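Local coordinates for protein NeuRonal IgCAM-5 (Caenorhabditis elegans, PDB 6ON6) that probably acts as a cell-surface receptor in neural wiring, pairing with a second copy of itself through its first immunoglobulin domain, at residues 24-29 with 89-94; 38-43 with 49-54; 60-65 with 85-90; 64-69 with 75-80; 93-96 with 100-103. All coordinates share one frame; numbering follows the deposited sequence.

Overall arrangement
From the N terminus, strand 24-31 opens the longest loop, which contact 1 closes at strand 89-95, bridging the two sheets of the immunoglobulin sandwich through a disulfide. Contacts 2 and 4 are nested inside that loop. Contact 2 is the hairpin 38-42 with 48-52 in one sheet; contact 4 is the hairpin 63-69 with 75-80 in the other. Contact 3, at one end of the sandwich, starts from the strand of contact 4, encloses that hairpin and ends on 85-90, sharing G89 and N90 with contact 1. Contact 5 is the last hairpin, sharing C93 and Q94 with contact 1. It lies across the chain's centre from contact 3. Contacts 1, 2 and 5 touch the second subunit.

Contact 1: residues 24-29 with 89-94. With NAG (2-acetamido-2-deoxy-beta-D-glucopyranose), chain C.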
# COMPACT_ATOMS: atom_id res chain seq x y z
N VAL A 24 17.01 6.42 -9.16
CA VAL A 24 16.59 7.52 -8.27
C VAL A 24 16.23 6.97 -6.90
O VAL A 24 15.56 5.94 -6.80
CB VAL A 24 15.39 8.31 -8.84
CG1 VAL A 24 14.85 9.36 -7.83
CG2 VAL A 24 15.73 8.98 -10.11
N ASP A 25 16.60 7.69 -5.83
CA ASP A 25 16.23 7.30 -4.48
C ASP A 25 15.21 8.27 -3.90
O ASP A 25 15.30 9.49 -4.13
CB ASP A 25 17.45 7.40 -3.54
CG ASP A 25 18.50 6.33 -3.80
OD1 ASP A 25 18.22 5.34 -4.53
OD2 ASP A 25 19.61 6.48 -3.24
N PHE A 26 14.30 7.73 -3.09
CA PHE A 26 13.44 8.50 -2.18
C PHE A 26 13.80 8.06 -0.78
O PHE A 26 13.81 6.87 -0.47
CB PHE A 26 11.94 8.24 -2.48
CG PHE A 26 11.46 8.90 -3.74
CD1 PHE A 26 11.08 10.24 -3.71
CD2 PHE A 26 11.38 8.22 -4.95
CE1 PHE A 26 10.65 10.88 -4.84
CE2 PHE A 26 10.97 8.87 -6.07
CZ PHE A 26 10.58 10.19 -6.03
N THR A 27 14.11 9.03 0.09
CA THR A 27 14.50 8.71 1.47
C THR A 27 13.46 9.22 2.47
O THR A 27 13.04 10.39 2.41
CB THR A 27 15.87 9.31 1.81
OG1 THR A 27 16.84 8.82 0.87
CG2 THR A 27 16.31 8.94 3.28
N CYS A 28 13.02 8.34 3.35
CA CYS A 28 12.10 8.67 4.43
C CYS A 28 12.87 8.53 5.74
O CYS A 28 13.26 7.42 6.11
CB CYS A 28 10.96 7.68 4.39
SG CYS A 28 9.60 8.02 5.49
N ILE A 29 13.06 9.64 6.45
CA ILE A 29 13.81 9.63 7.69
C ILE A 29 12.81 9.77 8.83
O ILE A 29 12.03 10.73 8.86
CB ILE A 29 14.85 10.76 7.73
CG1 ILE A 29 15.82 10.61 6.53
CG2 ILE A 29 15.59 10.73 9.09
CD1 ILE A 29 16.87 11.71 6.37
N GLY A 89 5.42 9.75 -11.24
CA GLY A 89 4.30 9.90 -10.33
C GLY A 89 4.75 10.17 -8.92
O GLY A 89 5.88 10.56 -8.68
N ASN A 90 3.84 9.91 -8.00
CA ASN A 90 4.02 10.34 -6.62
C ASN A 90 4.29 9.15 -5.72
O ASN A 90 3.55 8.16 -5.74
CB ASN A 90 2.79 11.08 -6.11
CG ASN A 90 2.77 12.49 -6.56
OD1 ASN A 90 3.73 13.24 -6.36
ND2 ASN A 90 1.67 12.90 -7.18
N TYR A 91 5.36 9.23 -4.96
CA TYR A 91 5.81 8.16 -4.09
C TYR A 91 5.63 8.66 -2.68
O TYR A 91 6.04 9.78 -2.36
CB TYR A 91 7.29 7.83 -4.34
CG TYR A 91 7.47 7.18 -5.72
CD1 TYR A 91 7.44 7.96 -6.87
CD2 TYR A 91 7.57 5.78 -5.88
CE1 TYR A 91 7.56 7.38 -8.16
CE2 TYR A 91 7.70 5.23 -7.16
CZ TYR A 91 7.67 6.03 -8.23
OH TYR A 91 7.79 5.40 -9.45
N SER A 92 5.07 7.83 -1.82
CA SER A 92 4.87 8.26 -0.45
C SER A 92 5.42 7.23 0.53
O SER A 92 5.43 6.03 0.27
CB SER A 92 3.39 8.64 -0.27
OG SER A 92 2.63 7.47 -0.20
N CYS A 93 5.94 7.69 1.66
CA CYS A 93 6.21 6.76 2.74
C CYS A 93 5.18 7.04 3.81
O CYS A 93 4.83 8.20 4.04
CB CYS A 93 7.64 6.82 3.30
SG CYS A 93 7.95 8.14 4.32
N GLN A 94 4.66 6.00 4.41
CA GLN A 94 3.59 6.16 5.38
C GLN A 94 3.85 5.26 6.58
O GLN A 94 4.39 4.16 6.43
CB GLN A 94 2.24 5.98 4.71
CG GLN A 94 1.96 4.65 4.25
CD GLN A 94 0.69 4.62 3.38
OE1 GLN A 94 0.64 5.25 2.31
NE2 GLN A 94 -0.34 3.97 3.87
C1 NAG C . 1.61 14.28 -7.59
C2 NAG C . 0.98 14.43 -8.98
C3 NAG C . 0.79 15.90 -9.35
C4 NAG C . 0.09 16.66 -8.23
C5 NAG C . 0.79 16.42 -6.90
C6 NAG C . 0.08 17.05 -5.73
C7 NAG C . 1.34 12.90 -10.88
C8 NAG C . -0.14 12.65 -10.82
N2 NAG C . 1.82 13.77 -9.98
O3 NAG C . 0.02 15.98 -10.54
O4 NAG C . 0.08 18.05 -8.52
O5 NAG C . 0.84 15.01 -6.64
O6 NAG C . 0.89 17.05 -4.56
O7 NAG C . 2.07 12.35 -11.70
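F26 is the first residue of 24-29 to touch 89-94, where it meets Y91. CE2 of F26 lies 3.7 Å from CD1 of Y91. The two ring planes are nearly parallel, 18° apart. They are slid past each other, with centroids 5.0 Å apart, and barely overlap. The face of the phenylalanine ring takes the root of the tyrosine instead. CB of Y91 sits over the ring centre of F26, 4.1 Å from the centroid, in a CH-pi contact. The Y91 hydroxyl is held elsewhere, by a hydrogen bond to the backbone O of D87. This is the tyrosine corner of immunoglobulin domains.

T27 turns away, and C28 makes the next crossing. Its SG is joined to SG of C93 by a disulfide of 2.0 Å. Different rotations bring the two sulfurs together between the sheets: SG of C28 is anti to its backbone N (chi1 -172°), while SG of C93 stands between backbone N and carbonyl carbon (chi1 76°). CA of C28 and CA of C93 are 6.4 Å apart, closer than the 7.9 Å between CA of F26 and CA of Y91, as the short covalent link requires.

N90 points away from the core and carries the glycan, with ND2 bonded to C1 of NAG. The sugar is also hydrogen-bonded to E106.

Strand 24-31 runs between strands 7-8 and 75-80 in one sheet. Strand 89-95 runs between 38-42 and 101-110 in the other. F40 packs on both cysteines, and L107 and I80 touch both F26 and Y91.

Contact 2: residues 38-43 with 49-54; sequences VAFVKA and LLSFDE
F40 and L50 begin the apolar centre, with CB of F40 4.2 Å from CB of L50. L50 then leans along the neighbouring strand, its CD1 lying 4.1 Å from CB of K42. F40 and L50 face the interior of the sandwich, where L78 touches both. A39, V41 and L49 occupy the other face. There CD1 of L49 reaches CG2 of V41 at 4.0 Å and also touches CB of A39.

S51 marks the change to polar contacts. Its OG is rotated between the backbone N and the carbonyl carbon (chi1 64°), which brings it obliquely against the F40 ring, 3.1 Å from CD2 of F40. Water 1 lies at the edge of that ring, in its plane. It accepts a hydrogen bond from S51 OG and donates to the carbonyls of V38 and D53.

The backbone bonds are uneven. N of L50 donates to O of F40 at 2.8 Å, and N of S51 makes a weak second bond to the same oxygen. N of F40 donates to O of S51. At the outer end N of D53 meets O of V38 at 2.8 Å. Water 2 links N of V38 to OD1 of D53.

L50 and S51 both face F40, which is a classic beta bulge. It lies in the hairpin of strands 38-42 and 48-52, the C-C' hairpin of a V-type immunoglobulin fold. The hairpin also forms part of the dimer face, where F52 stacks on F52 of the second subunit.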
# COMPACT_ATOMS: atom_id res chain seq x y z
N VAL A 38 6.67 1.07 8.53
CA VAL A 38 6.86 1.99 7.41
C VAL A 38 6.48 1.26 6.12
O VAL A 38 6.95 0.14 5.88
CB VAL A 38 8.32 2.45 7.29
CG1 VAL A 38 8.52 3.35 6.10
CG2 VAL A 38 8.74 3.21 8.54
N ALA A 39 5.69 1.91 5.29
CA ALA A 39 5.35 1.35 3.98
C ALA A 39 5.62 2.41 2.92
O ALA A 39 5.40 3.59 3.14
CB ALA A 39 3.87 0.90 3.93
N PHE A 40 6.11 1.99 1.75
CA PHE A 40 6.25 2.89 0.61
C PHE A 40 5.20 2.52 -0.43
O PHE A 40 4.99 1.34 -0.70
CB PHE A 40 7.62 2.76 -0.07
CG PHE A 40 8.71 3.47 0.67
CD1 PHE A 40 9.17 4.72 0.26
CD2 PHE A 40 9.31 2.88 1.76
CE1 PHE A 40 10.19 5.37 0.97
CE2 PHE A 40 10.32 3.53 2.45
CZ PHE A 40 10.78 4.75 2.01
N VAL A 41 4.54 3.53 -0.98
CA VAL A 41 3.44 3.29 -1.92
C VAL A 41 3.61 4.25 -3.10
O VAL A 41 4.16 5.34 -2.97
CB VAL A 41 2.10 3.48 -1.18
CG1 VAL A 41 0.96 3.30 -2.07
CG2 VAL A 41 1.95 2.49 -0.03
N LYS A 42 3.19 3.82 -4.29
CA LYS A 42 3.11 4.71 -5.44
C LYS A 42 1.64 5.05 -5.67
O LYS A 42 0.80 4.14 -5.76
CB LYS A 42 3.63 4.04 -6.71
CG LYS A 42 3.89 5.10 -7.76
CD LYS A 42 4.03 4.57 -9.12
CE LYS A 42 4.12 5.73 -10.06
NZ LYS A 42 4.07 5.22 -11.42
N ALA A 43 1.36 6.33 -5.89
CA ALA A 43 -0.00 6.75 -6.20
C ALA A 43 -0.26 6.44 -7.67
O ALA A 43 0.52 6.82 -8.55
CB ALA A 43 -0.21 8.24 -5.93
N LEU A 49 1.55 -0.99 -3.63
CA LEU A 49 2.47 -1.17 -2.51
C LEU A 49 3.86 -1.51 -3.06
O LEU A 49 4.02 -2.43 -3.88
CB LEU A 49 1.97 -2.26 -1.58
CG LEU A 49 2.85 -2.56 -0.36
CD1 LEU A 49 2.91 -1.37 0.59
CD2 LEU A 49 2.34 -3.81 0.39
N LEU A 50 4.87 -0.75 -2.60
CA LEU A 50 6.24 -0.98 -3.03
C LEU A 50 7.08 -1.68 -1.97
O LEU A 50 7.93 -2.51 -2.33
CB LEU A 50 6.91 0.34 -3.42
CG LEU A 50 6.18 1.16 -4.47
CD1 LEU A 50 6.91 2.46 -4.74
CD2 LEU A 50 6.06 0.37 -5.77
N SER A 51 6.83 -1.42 -0.69
CA SER A 51 7.57 -2.10 0.37
C SER A 51 6.76 -2.01 1.64
O SER A 51 5.95 -1.10 1.80
CB SER A 51 8.95 -1.50 0.62
OG SER A 51 8.84 -0.16 1.10
N PHE A 52 6.98 -2.98 2.53
CA PHE A 52 6.35 -3.01 3.84
C PHE A 52 7.41 -3.38 4.86
O PHE A 52 8.09 -4.39 4.70
CB PHE A 52 5.21 -4.03 3.89
CG PHE A 52 4.54 -4.08 5.22
CD1 PHE A 52 3.62 -3.10 5.59
CD2 PHE A 52 4.87 -5.04 6.14
CE1 PHE A 52 3.03 -3.12 6.84
CE2 PHE A 52 4.29 -5.05 7.40
CZ PHE A 52 3.36 -4.09 7.75
N ASP A 53 7.54 -2.57 5.91
CA ASP A 53 8.58 -2.85 6.90
C ASP A 53 9.92 -2.98 6.17
O ASP A 53 10.29 -2.07 5.42
CB ASP A 53 8.17 -4.08 7.73
CG ASP A 53 8.98 -4.26 9.01
OD1 ASP A 53 9.63 -3.29 9.47
OD2 ASP A 53 8.97 -5.39 9.55
N GLU A 54 10.61 -4.11 6.28
CA GLU A 54 11.98 -4.20 5.77
C GLU A 54 12.11 -4.87 4.42
O GLU A 54 13.25 -5.08 3.96
CB GLU A 54 12.88 -4.87 6.79
CG GLU A 54 13.03 -3.99 8.02
CD GLU A 54 13.88 -4.60 9.07
OE1 GLU A 54 14.73 -5.45 8.74
OE2 GLU A 54 13.69 -4.21 10.24
O HOH W 1 8.98 -0.34 3.92
O HOH W 2 8.83 -0.70 9.52

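Contact 3: residues 60-65 with 85-90. With NAG (2-acetamido-2-deoxy-beta-D-glucopyranose), chain C.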
# COMPACT_ATOMS: atom_id res chain seq x y z
N ARG A 60 12.27 -7.31 -6.98
CA ARG A 60 13.51 -7.02 -6.26
C ARG A 60 14.60 -6.46 -7.17
O ARG A 60 15.54 -5.81 -6.68
CB ARG A 60 14.00 -8.31 -5.59
CG ARG A 60 13.95 -8.30 -4.07
N ASN A 61 14.53 -6.73 -8.49
CA ASN A 61 15.49 -6.12 -9.41
C ASN A 61 15.10 -4.71 -9.83
O ASN A 61 15.91 -4.02 -10.47
CB ASN A 61 15.67 -7.00 -10.66
CG ASN A 61 16.32 -8.32 -10.33
OD1 ASN A 61 17.17 -8.40 -9.45
ND2 ASN A 61 15.91 -9.38 -11.04
N LYS A 62 13.88 -4.27 -9.51
CA LYS A 62 13.39 -2.94 -9.88
C LYS A 62 13.41 -1.94 -8.72
O LYS A 62 13.77 -0.77 -8.89
CB LYS A 62 11.95 -3.07 -10.36
CG LYS A 62 11.30 -1.71 -10.71
CD LYS A 62 12.03 -1.03 -11.89
CE LYS A 62 11.28 0.28 -12.28
NZ LYS A 62 11.86 0.91 -13.53
N TYR A 63 13.02 -2.38 -7.54
CA TYR A 63 12.94 -1.55 -6.35
C TYR A 63 13.87 -2.19 -5.36
O TYR A 63 13.91 -3.43 -5.21
CB TYR A 63 11.57 -1.66 -5.77
CG TYR A 63 10.53 -1.13 -6.68
CD1 TYR A 63 10.44 0.22 -6.95
CD2 TYR A 63 9.65 -2.00 -7.30
CE1 TYR A 63 9.49 0.70 -7.81
CE2 TYR A 63 8.70 -1.54 -8.14
CZ TYR A 63 8.61 -0.19 -8.39
OH TYR A 63 7.64 0.25 -9.25
N GLU A 64 14.63 -1.35 -4.68
CA GLU A 64 15.47 -1.80 -3.61
C GLU A 64 15.08 -1.00 -2.39
O GLU A 64 14.70 0.17 -2.48
CB GLU A 64 16.96 -1.62 -3.94
CG GLU A 64 17.40 -2.31 -5.22
CD GLU A 64 18.89 -2.23 -5.45
OE1 GLU A 64 19.56 -1.51 -4.67
OE2 GLU A 64 19.40 -2.90 -6.38
N LEU A 65 15.15 -1.64 -1.26
CA LEU A 65 14.88 -0.96 -0.01
C LEU A 65 16.05 -1.21 0.91
O LEU A 65 16.47 -2.36 1.10
CB LEU A 65 13.61 -1.47 0.65
CG LEU A 65 13.31 -0.86 2.01
CD1 LEU A 65 12.90 0.58 1.83
CD2 LEU A 65 12.22 -1.67 2.64
N GLU A 85 9.21 5.86 -18.21
CA GLU A 85 8.00 6.67 -18.23
C GLU A 85 6.94 6.16 -17.25
O GLU A 85 6.32 6.95 -16.53
CB GLU A 85 7.40 6.67 -19.62
CG GLU A 85 8.20 7.43 -20.64
CD GLU A 85 7.40 7.63 -21.92
OE1 GLU A 85 7.46 6.78 -22.85
OE2 GLU A 85 6.65 8.64 -21.97
N SER A 86 6.78 4.85 -17.14
CA SER A 86 5.77 4.30 -16.25
C SER A 86 6.09 4.55 -14.78
O SER A 86 5.19 4.41 -13.94
CB SER A 86 5.58 2.81 -16.48
OG SER A 86 6.82 2.17 -16.46
N ASP A 87 7.33 4.92 -14.45
CA ASP A 87 7.67 5.26 -13.06
C ASP A 87 7.32 6.68 -12.68
O ASP A 87 7.44 7.01 -11.48
CB ASP A 87 9.17 5.03 -12.85
CG ASP A 87 9.56 3.58 -13.07
OD1 ASP A 87 8.88 2.71 -12.50
OD2 ASP A 87 10.54 3.33 -13.78
N ARG A 88 6.92 7.55 -13.61
CA ARG A 88 6.48 8.89 -13.25
C ARG A 88 5.38 8.82 -12.21
O ARG A 88 4.47 7.99 -12.31
CB ARG A 88 5.82 9.58 -14.45
CG ARG A 88 6.73 10.05 -15.52
CD ARG A 88 5.91 10.72 -16.63
NE ARG A 88 6.84 11.19 -17.65
CZ ARG A 88 6.88 10.75 -18.90
NH1 ARG A 88 6.00 9.87 -19.35
NH2 ARG A 88 7.80 11.25 -19.72
N GLY A 89 5.42 9.75 -11.24
CA GLY A 89 4.30 9.90 -10.33
C GLY A 89 4.75 10.17 -8.92
O GLY A 89 5.88 10.56 -8.68
N ASN A 90 3.84 9.91 -8.00
CA ASN A 90 4.02 10.34 -6.62
C ASN A 90 4.29 9.15 -5.72
O ASN A 90 3.55 8.16 -5.74
CB ASN A 90 2.79 11.08 -6.11
CG ASN A 90 2.77 12.49 -6.56
OD1 ASN A 90 3.73 13.24 -6.36
ND2 ASN A 90 1.67 12.90 -7.18
C1 NAG C . 1.61 14.28 -7.59
C2 NAG C . 0.98 14.43 -8.98
C3 NAG C . 0.79 15.90 -9.35
C4 NAG C . 0.09 16.66 -8.23
C5 NAG C . 0.79 16.42 -6.90
C6 NAG C . 0.08 17.05 -5.73
C7 NAG C . 1.34 12.90 -10.88
C8 NAG C . -0.14 12.65 -10.82
N2 NAG C . 1.82 13.77 -9.98
O3 NAG C . 0.02 15.98 -10.54
O4 NAG C . 0.08 18.05 -8.52
O5 NAG C . 0.84 15.01 -6.64
O6 NAG C . 0.89 17.05 -4.56
O7 NAG C . 2.07 12.35 -11.70
O HOH W 3 7.66 2.66 -10.11
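D87 and K62 carry most of this contact and meet in a salt bridge. NZ of K62 donates to OD2 of D87 at 2.8 Å. It comes to the syn side of the carboxylate, 18° out of its plane. The two side chains approach from opposite directions. The lysine leaves its backbone with CG anti to N and then bends at chi2 (63°). Its CG lies 3.6 Å above the plane of the Y63 ring, near the rim. CE passes close to the second carboxylate oxygen, 3.4 Å from OD1 of D87.

That oxygen is served by Y63 through a solvent molecule. Water 3 donates to OD1 of D87 at 2.7 Å and is 2.6 Å from OH of Y63. Both charged ends have further partners: NZ of K62 bonds to O of K81, and OD2 of D87 accepts from N of Q84. The carboxylate is thus gripped at both oxygens in a buried position. An alanine in place of D87 would probably leave the K62 ammonium without its counter-charge and free water 3 to shift.

D87 ends a short 3-10 turn and opens the D-x-G-x-Y-x-C sequence completed by G89, Y91 and C93. A salt bridge from this aspartate to a basic residue just before strand D is a hallmark of V-type immunoglobulin domains, where it closes one end of the sandwich.

Contact 4: residues 64-69 with 75-80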
# COMPACT_ATOMS: atom_id res chain seq x y z
N GLU A 64 14.63 -1.35 -4.68
CA GLU A 64 15.47 -1.80 -3.61
C GLU A 64 15.08 -1.00 -2.39
O GLU A 64 14.70 0.17 -2.48
CB GLU A 64 16.96 -1.62 -3.94
CG GLU A 64 17.40 -2.31 -5.22
CD GLU A 64 18.89 -2.23 -5.45
OE1 GLU A 64 19.56 -1.51 -4.67
OE2 GLU A 64 19.40 -2.90 -6.38
N LEU A 65 15.15 -1.64 -1.26
CA LEU A 65 14.88 -0.96 -0.01
C LEU A 65 16.05 -1.21 0.91
O LEU A 65 16.47 -2.36 1.10
CB LEU A 65 13.61 -1.47 0.65
CG LEU A 65 13.31 -0.86 2.01
CD1 LEU A 65 12.90 0.58 1.83
CD2 LEU A 65 12.22 -1.67 2.64
N LYS A 66 16.60 -0.13 1.46
CA LYS A 66 17.59 -0.21 2.51
C LYS A 66 16.91 0.30 3.76
O LYS A 66 16.83 1.51 3.98
CB LYS A 66 18.83 0.61 2.17
CG LYS A 66 19.60 -0.05 1.03
CD LYS A 66 20.92 0.63 0.75
CE LYS A 66 20.72 2.05 0.21
NZ LYS A 66 20.38 2.02 -1.25
N PRO A 67 16.33 -0.59 4.55
CA PRO A 67 15.52 -0.16 5.69
C PRO A 67 16.45 0.04 6.86
O PRO A 67 17.44 -0.68 7.02
CB PRO A 67 14.64 -1.39 5.94
CG PRO A 67 15.45 -2.53 5.53
CD PRO A 67 16.27 -2.04 4.33
N ARG A 68 16.13 1.05 7.68
CA ARG A 68 16.75 1.23 8.98
C ARG A 68 18.25 1.44 8.85
O ARG A 68 19.03 0.81 9.56
CB ARG A 68 16.49 0.05 9.94
CG ARG A 68 15.07 -0.18 10.34
CD ARG A 68 14.97 -1.31 11.36
NE ARG A 68 13.57 -1.61 11.61
CZ ARG A 68 12.80 -0.92 12.44
NH1 ARG A 68 13.29 0.12 13.10
NH2 ARG A 68 11.53 -1.27 12.59
N ILE A 69 18.66 2.27 7.89
CA ILE A 69 20.07 2.61 7.71
C ILE A 69 20.31 4.04 8.15
O ILE A 69 19.44 4.67 8.75
CB ILE A 69 20.60 2.33 6.29
CG1 ILE A 69 19.94 3.26 5.24
CG2 ILE A 69 20.39 0.85 5.89
CD1 ILE A 69 20.70 3.38 3.93
N GLU A 75 16.88 5.89 8.63
CA GLU A 75 16.69 6.27 7.23
C GLU A 75 16.23 5.06 6.43
O GLU A 75 16.82 3.98 6.50
CB GLU A 75 17.96 6.86 6.63
CG GLU A 75 18.55 7.87 7.59
CD GLU A 75 19.68 8.65 7.00
OE1 GLU A 75 19.88 8.57 5.78
OE2 GLU A 75 20.36 9.34 7.78
N TRP A 76 15.16 5.26 5.68
CA TRP A 76 14.58 4.22 4.84
C TRP A 76 14.71 4.73 3.42
O TRP A 76 14.09 5.73 3.06
CB TRP A 76 13.13 4.02 5.27
CG TRP A 76 13.00 3.56 6.71
CD1 TRP A 76 13.25 4.30 7.83
CD2 TRP A 76 12.58 2.26 7.18
NE1 TRP A 76 13.02 3.55 8.96
CE2 TRP A 76 12.61 2.30 8.59
CE3 TRP A 76 12.20 1.07 6.54
CZ2 TRP A 76 12.25 1.20 9.38
CZ3 TRP A 76 11.85 -0.01 7.33
CH2 TRP A 76 11.88 0.06 8.73
N VAL A 77 15.51 4.05 2.59
CA VAL A 77 15.82 4.54 1.26
C VAL A 77 15.24 3.56 0.25
O VAL A 77 15.63 2.38 0.23
CB VAL A 77 17.33 4.66 1.03
CG1 VAL A 77 17.60 5.22 -0.34
CG2 VAL A 77 17.96 5.55 2.09
N LEU A 78 14.31 4.05 -0.55
CA LEU A 78 13.72 3.28 -1.64
C LEU A 78 14.40 3.71 -2.93
O LEU A 78 14.37 4.88 -3.30
CB LEU A 78 12.24 3.61 -1.73
CG LEU A 78 11.59 2.87 -2.89
CD1 LEU A 78 11.42 1.41 -2.51
CD2 LEU A 78 10.27 3.55 -3.13
N THR A 79 15.01 2.76 -3.63
CA THR A 79 15.60 3.04 -4.94
C THR A 79 14.68 2.54 -6.03
O THR A 79 14.19 1.40 -5.95
CB THR A 79 16.95 2.34 -5.07
OG1 THR A 79 17.83 2.84 -4.06
CG2 THR A 79 17.55 2.57 -6.43
N ILE A 80 14.40 3.40 -7.00
CA ILE A 80 13.76 2.99 -8.25
C ILE A 80 14.86 2.87 -9.28
O ILE A 80 15.49 3.85 -9.67
CB ILE A 80 12.70 3.99 -8.71
CG1 ILE A 80 11.70 4.21 -7.58
CG2 ILE A 80 11.94 3.45 -9.92
CD1 ILE A 80 11.48 5.58 -7.29
O HOH W 4 20.25 1.17 -4.27
O HOH W 5 17.71 1.59 -1.65
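E64 with T79, K66 with V77 and I69 with E75 are joined by two backbone hydrogen bonds each, as the strands run antiparallel at 170° with axes 4.8 Å apart.

W76 carries the side-chain contact. The backbone of P67 and R68 lies over one face of its ring, with N of R68 above the centre. CB of P67 is 3.4 Å from CZ3 of W76. CG of R68 is anti to the carbonyl carbon (chi1 -65°), and the chain runs extended to NE alongside the indole. Its CG comes to 3.3 Å from CZ2 of W76. The guanidinium plane is turned 65° from the indole, and CZ2 of W76 lies over its centre. NE of R68 is salt-bridged to E54. Without the indole, an alanine at this site is likely to leave P67 and the R68 side chain without the surface they lie on and open a gap beside V38 and F40.

R68 and I69 both face E75, forming a G1 beta bulge in the D-E hairpin of the immunoglobulin fold. W76 packs inward on V38 and F40.

The opposite face is more polar. Water 5 accepts from NZ of K66 at 2.7 Å and donates to O of V77 and OG1 of T79. Water 4 links OE1 of E64 to OG1 of T79, which is also hydrogen-bonded to D25. CD1 of I69 touches CG2 of V77 at 3.9 Å.

Contact 5: residues 93-96 with 100-103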
# COMPACT_ATOMS: atom_id res chain seq x y z
N CYS A 93 5.94 7.69 1.66
CA CYS A 93 6.21 6.76 2.74
C CYS A 93 5.18 7.04 3.81
O CYS A 93 4.83 8.20 4.04
CB CYS A 93 7.64 6.82 3.30
SG CYS A 93 7.95 8.14 4.32
N GLN A 94 4.66 6.00 4.41
CA GLN A 94 3.59 6.16 5.38
C GLN A 94 3.85 5.26 6.58
O GLN A 94 4.39 4.16 6.43
CB GLN A 94 2.24 5.98 4.71
CG GLN A 94 1.96 4.65 4.25
CD GLN A 94 0.69 4.62 3.38
OE1 GLN A 94 0.64 5.25 2.31
NE2 GLN A 94 -0.34 3.97 3.87
N ILE A 95 3.55 5.80 7.78
CA ILE A 95 3.76 5.08 9.03
C ILE A 95 2.41 4.85 9.67
O ILE A 95 1.53 5.72 9.57
CB ILE A 95 4.59 5.95 9.97
CG1 ILE A 95 5.79 6.55 9.22
CG2 ILE A 95 5.07 5.12 11.11
CD1 ILE A 95 6.45 7.73 9.93
N ASN A 96 2.21 3.66 10.25
CA ASN A 96 0.91 3.26 10.80
C ASN A 96 0.59 3.87 12.15
O ASN A 96 0.09 3.18 13.04
CB ASN A 96 0.73 1.75 10.87
CG ASN A 96 1.73 1.10 11.76
OD1 ASN A 96 2.69 1.74 12.21
ND2 ASN A 96 1.51 -0.18 12.05
N ILE A 100 -2.26 9.09 10.89
CA ILE A 100 -1.18 8.60 10.03
C ILE A 100 -0.07 9.64 9.93
O ILE A 100 -0.26 10.83 10.16
CB ILE A 100 -1.75 8.26 8.65
CG1 ILE A 100 -0.80 7.38 7.86
CG2 ILE A 100 -2.10 9.58 7.95
CD1 ILE A 100 -1.47 6.71 6.77
N THR A 101 1.10 9.18 9.56
CA THR A 101 2.21 10.07 9.30
C THR A 101 2.74 9.69 7.93
O THR A 101 2.94 8.49 7.66
CB THR A 101 3.27 9.87 10.36
OG1 THR A 101 2.67 10.09 11.65
CG2 THR A 101 4.38 10.85 10.16
N LEU A 102 2.89 10.68 7.06
CA LEU A 102 3.34 10.38 5.71
C LEU A 102 4.02 11.58 5.07
O LEU A 102 3.94 12.71 5.55
CB LEU A 102 2.18 9.90 4.85
CG LEU A 102 1.03 10.81 4.48
CD1 LEU A 102 1.35 11.58 3.22
CD2 LEU A 102 -0.18 9.93 4.26
N SER A 103 4.78 11.29 4.03
CA SER A 103 5.54 12.26 3.27
C SER A 103 5.54 11.76 1.82
O SER A 103 5.72 10.55 1.57
CB SER A 103 6.97 12.26 3.77
OG SER A 103 7.70 13.29 3.16
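I95 and T101 lie side by side and point the same way, with CD1 of I95 3.8 Å from CG2 of T101. The threonine is rotated to put that methyl anti to its backbone N and OG1 beside the N (chi1 -57°). The methyl therefore meets the isoleucine, while OG1 turns to a hydrogen bond with OG1 of T97.

On the other face Q94 and L102 meet through their first carbons. CB of Q94 is 3.9 Å from CB of L102, and CB of L102 also sits 3.3 Å from O of C93. I100 holds CG1 anti to its backbone N (chi1 -163°), which lays CG1 3.3 Å from O of I95.

The backbones pair in antiparallel fashion. N of C93 bonds to O of S103 at 2.9 Å, and the return bond from N of S103 reaches O of C93. N of I95 bonds to O of T101 at 2.8 Å. The return bond from N of T101 is weak, at 3.5 Å to O of I95, so the pairing slackens toward the turn.

C93, I95, T101 and S103 all touch I8 of strand 7-8. The opposite face meets the second subunit: Q94 packs on its P47 and L102 on its P46. Beyond the strand end, ND2 of N96 is hydrogen-bonded to O of F57 of the second subunit.

Across this F-G hairpin there are no charged partners. Backbone bonds set the alignment, apolar carbons fill in the sides, and the face bearing Q94 and L102 takes part in the homodimer.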